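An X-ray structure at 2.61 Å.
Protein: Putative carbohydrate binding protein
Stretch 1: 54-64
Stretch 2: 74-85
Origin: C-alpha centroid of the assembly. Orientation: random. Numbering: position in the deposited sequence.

Stretch 1 (54-64) SYMKAYYAKFG
Stretch 2, residues 74-85: DVQPPVLDPRRA

Stretch 1 is helical from S54 to about F63, with Y60 N to M56 O at 2.8 Å and G64 N to Y60 O at 2.8 Å among its backbone bonds. Stretch 2 is a loop, extended from V75 through L80, that ends in a turn. Spaced four apart, Y55, Y59 and F63 point their CA-to-CB bonds toward stretch 2 and supply most of the helix's share of the 508 Å² buried. The loop meets them in reverse sequence order, V75 near F63 and D81 near Y55, and in the closest CA pair F63 CA lies 7.2 Å from P77 CA.

V75 (phi/psi -100/117, chi1 t) points toward the helix and sets CG1 4.1 Å from F63 CE1, at the edge of that ring. Q76 (-110/138) directs its CA-to-CB bond away, so its side chain plays little part.

P77 (-60/139, C-gamma exo) lies over one face of F63, whose chi1 is m (-49°) and chi2 -77°. Its CB is 4.0 Å from the ring centroid and 1° off the normal, the geometry of a CH-pi contact; P77 CA is 3.7 Å from F63 CZ. The same CB lies 3.5 Å from Y59 OH, so one proline touches two successive rings of the helix face. P78 (-71/161, C-gamma endo) also bridges them, its CD standing 3.6 Å from F63 CE2 and 4.0 Å from Y59 CE1.

V79 (-77/125) turns away, and L80 (-83/152) turns back. With chi1 m and chi2 t, L80 places CD2 3.6 Å from Y59 CD1 and 4.0 Å from Y55 CE2, while CD1 lies over one face of the Y59 ring and 3.8 Å from CE of M56, a selenomethionine with chi1 to chi3 all m. Y59 has chi1 t and chi2 86°.

At D81 (-54/132, chi1 t) the contact becomes polar. D81 N donates to Y55 OH at 2.9 Å with an N-H...acceptor angle of 166°, approaching at the ring edge; Y55 chi1 is t and chi2 69°. This is the sole hydrogen bond across the stretches. D81 also opens a type I turn to R84, closed by R84 N to D81 O at 3.2 Å, through P82 (-63/-15) and R83 (-72/-20). Its carboxylate binds R83 within the loop: OD2 forms a salt bridge with R83 NH2 at 2.8 Å, and OD1 accepts from R83 NE at 2.9 Å.

The turn brings R84 (-71/-38, chi1 t, chi2 -122°) back toward the helix, its NE 3.9 Å from M56 CE. A85 (-53/-34) is out of reach.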

# COMPACT_ATOMS: atom_id res chain seq x y z
N SER A 54 10.73 4.24 -10.19
CA SER A 54 11.46 3.03 -10.54
C SER A 54 12.05 2.35 -9.27
O SER A 54 12.18 1.13 -9.22
CB SER A 54 12.55 3.34 -11.56
OG SER A 54 13.56 4.17 -11.02
N TYR A 55 12.35 3.18 -8.24
CA TYR A 55 12.87 2.82 -6.92
C TYR A 55 11.83 1.95 -6.16
O TYR A 55 12.15 0.83 -5.77
CB TYR A 55 13.22 4.11 -6.12
CG TYR A 55 13.89 3.89 -4.78
CD1 TYR A 55 15.19 3.39 -4.70
CD2 TYR A 55 13.24 4.21 -3.59
CE1 TYR A 55 15.82 3.19 -3.46
CE2 TYR A 55 13.84 3.98 -2.35
CZ TYR A 55 15.13 3.48 -2.29
OH TYR A 55 15.73 3.28 -1.06
N MSE A 56 10.58 2.46 -5.99
CA MSE A 56 9.52 1.74 -5.27
C MSE A 56 8.90 0.58 -6.11
O MSE A 56 8.37 -0.36 -5.52
CB MSE A 56 8.45 2.69 -4.76
CG MSE A 56 8.96 3.62 -3.63
SE MSE A 56 9.98 2.69 -2.24
CE MSE A 56 8.50 1.84 -1.29
N LYS A 57 9.02 0.62 -7.46
CA LYS A 57 8.57 -0.48 -8.33
C LYS A 57 9.35 -1.75 -7.98
O LYS A 57 8.75 -2.83 -7.86
CB LYS A 57 8.78 -0.10 -9.82
CG LYS A 57 8.43 -1.22 -10.81
CD LYS A 57 8.67 -0.78 -12.24
CE LYS A 57 8.31 -1.84 -13.25
NZ LYS A 57 8.36 -1.31 -14.64
N ALA A 58 10.68 -1.60 -7.78
CA ALA A 58 11.60 -2.67 -7.39
C ALA A 58 11.26 -3.19 -5.97
O ALA A 58 11.27 -4.40 -5.74
CB ALA A 58 13.03 -2.17 -7.45
N TYR A 59 10.93 -2.27 -5.04
CA TYR A 59 10.57 -2.63 -3.67
C TYR A 59 9.25 -3.41 -3.63
O TYR A 59 9.21 -4.53 -3.12
CB TYR A 59 10.49 -1.37 -2.77
CG TYR A 59 10.23 -1.69 -1.32
CD1 TYR A 59 11.27 -1.98 -0.45
CD2 TYR A 59 8.92 -1.74 -0.82
CE1 TYR A 59 11.03 -2.29 0.90
CE2 TYR A 59 8.67 -2.07 0.51
CZ TYR A 59 9.72 -2.32 1.37
OH TYR A 59 9.46 -2.64 2.68
N TYR A 60 8.17 -2.83 -4.21
CA TYR A 60 6.83 -3.42 -4.22
C TYR A 60 6.75 -4.73 -5.04
O TYR A 60 5.90 -5.58 -4.73
CB TYR A 60 5.78 -2.40 -4.67
CG TYR A 60 5.51 -1.36 -3.59
CD1 TYR A 60 5.20 -1.74 -2.29
CD2 TYR A 60 5.53 -0.00 -3.88
CE1 TYR A 60 4.95 -0.80 -1.30
CE2 TYR A 60 5.26 0.95 -2.90
CZ TYR A 60 4.97 0.55 -1.61
OH TYR A 60 4.70 1.47 -0.63
N ALA A 61 7.66 -4.95 -6.01
CA ALA A 61 7.70 -6.22 -6.74
C ALA A 61 8.03 -7.37 -5.78
O ALA A 61 7.40 -8.42 -5.84
CB ALA A 61 8.73 -6.16 -7.86
N LYS A 62 9.00 -7.15 -4.86
CA LYS A 62 9.40 -8.20 -3.92
C LYS A 62 8.53 -8.21 -2.64
O LYS A 62 8.31 -9.30 -2.11
CB LYS A 62 10.91 -8.09 -3.57
N PHE A 63 8.01 -7.05 -2.14
CA PHE A 63 7.28 -7.05 -0.86
C PHE A 63 5.87 -6.44 -0.86
O PHE A 63 5.23 -6.42 0.20
CB PHE A 63 8.11 -6.33 0.22
CG PHE A 63 9.56 -6.76 0.31
CD1 PHE A 63 9.91 -7.96 0.93
CD2 PHE A 63 10.57 -6.00 -0.27
CE1 PHE A 63 11.24 -8.39 0.98
CE2 PHE A 63 11.90 -6.43 -0.23
CZ PHE A 63 12.23 -7.62 0.39
N GLY A 64 5.39 -5.97 -2.00
CA GLY A 64 4.12 -5.26 -2.10
C GLY A 64 2.83 -6.05 -2.13
O GLY A 64 1.78 -5.51 -1.74
N ASP A 74 14.55 -15.71 6.17
CA ASP A 74 15.93 -15.24 6.01
C ASP A 74 16.00 -13.91 5.22
O ASP A 74 17.02 -13.22 5.31
CB ASP A 74 16.79 -16.32 5.32
N VAL A 75 14.92 -13.54 4.48
CA VAL A 75 14.86 -12.31 3.68
C VAL A 75 14.06 -11.23 4.43
O VAL A 75 12.86 -11.38 4.67
CB VAL A 75 14.29 -12.56 2.24
CG1 VAL A 75 14.08 -11.25 1.49
CG2 VAL A 75 15.20 -13.50 1.44
N GLN A 76 14.74 -10.12 4.76
CA GLN A 76 14.14 -8.96 5.43
C GLN A 76 14.06 -7.76 4.46
O GLN A 76 15.04 -7.53 3.73
CB GLN A 76 14.92 -8.58 6.71
CG GLN A 76 14.80 -9.60 7.85
CD GLN A 76 13.37 -9.88 8.26
OE1 GLN A 76 12.56 -8.97 8.50
NE2 GLN A 76 13.03 -11.16 8.34
N PRO A 77 12.95 -6.98 4.43
CA PRO A 77 12.89 -5.82 3.51
C PRO A 77 14.01 -4.82 3.82
O PRO A 77 14.34 -4.63 5.00
CB PRO A 77 11.49 -5.23 3.75
CG PRO A 77 10.71 -6.33 4.35
CD PRO A 77 11.69 -7.09 5.20
N PRO A 78 14.66 -4.26 2.79
CA PRO A 78 15.75 -3.32 3.05
C PRO A 78 15.27 -1.98 3.61
O PRO A 78 14.08 -1.63 3.49
CB PRO A 78 16.38 -3.14 1.67
CG PRO A 78 15.26 -3.36 0.71
CD PRO A 78 14.41 -4.41 1.34
N VAL A 79 16.21 -1.24 4.22
CA VAL A 79 15.98 0.09 4.77
C VAL A 79 15.97 1.04 3.57
O VAL A 79 16.90 1.03 2.76
CB VAL A 79 17.04 0.47 5.84
CG1 VAL A 79 16.77 1.86 6.43
CG2 VAL A 79 17.09 -0.58 6.95
N LEU A 80 14.89 1.82 3.44
CA LEU A 80 14.71 2.75 2.33
C LEU A 80 15.43 4.06 2.58
O LEU A 80 15.62 4.44 3.74
CB LEU A 80 13.21 2.99 2.08
CG LEU A 80 12.38 1.75 1.72
CD1 LEU A 80 10.93 2.07 1.68
CD2 LEU A 80 12.79 1.18 0.38
N ASP A 81 15.85 4.74 1.49
CA ASP A 81 16.53 6.03 1.55
C ASP A 81 15.68 7.02 2.38
O ASP A 81 14.45 7.11 2.18
CB ASP A 81 16.79 6.56 0.12
CG ASP A 81 17.73 7.76 0.02
OD1 ASP A 81 17.34 8.86 0.44
OD2 ASP A 81 18.83 7.61 -0.55
N PRO A 82 16.29 7.75 3.35
CA PRO A 82 15.49 8.66 4.19
C PRO A 82 14.80 9.80 3.43
O PRO A 82 13.86 10.38 3.97
CB PRO A 82 16.50 9.18 5.20
CG PRO A 82 17.83 8.98 4.58
CD PRO A 82 17.71 7.75 3.76
N ARG A 83 15.22 10.09 2.18
CA ARG A 83 14.63 11.14 1.35
C ARG A 83 13.23 10.78 0.85
O ARG A 83 12.48 11.67 0.43
CB ARG A 83 15.52 11.45 0.15
CG ARG A 83 16.75 12.28 0.47
CD ARG A 83 17.66 12.38 -0.74
NE ARG A 83 18.36 11.12 -0.97
CZ ARG A 83 19.24 10.90 -1.94
NH1 ARG A 83 19.57 11.87 -2.79
NH2 ARG A 83 19.85 9.72 -2.05
N ARG A 84 12.88 9.49 0.83
CA ARG A 84 11.60 9.00 0.33
C ARG A 84 10.44 9.36 1.27
O ARG A 84 9.36 9.68 0.78
CB ARG A 84 11.68 7.48 0.12
CG ARG A 84 10.37 6.76 -0.16
CD ARG A 84 10.16 5.72 0.89
NE ARG A 84 8.85 5.08 0.78
CZ ARG A 84 8.18 4.58 1.80
NH1 ARG A 84 8.68 4.65 3.03
NH2 ARG A 84 6.99 4.02 1.61
N ALA A 85 10.66 9.31 2.59
CA ALA A 85 9.64 9.56 3.61
C ALA A 85 8.89 10.89 3.43
O ALA A 85 7.69 10.94 3.70
CB ALA A 85 10.25 9.49 5.00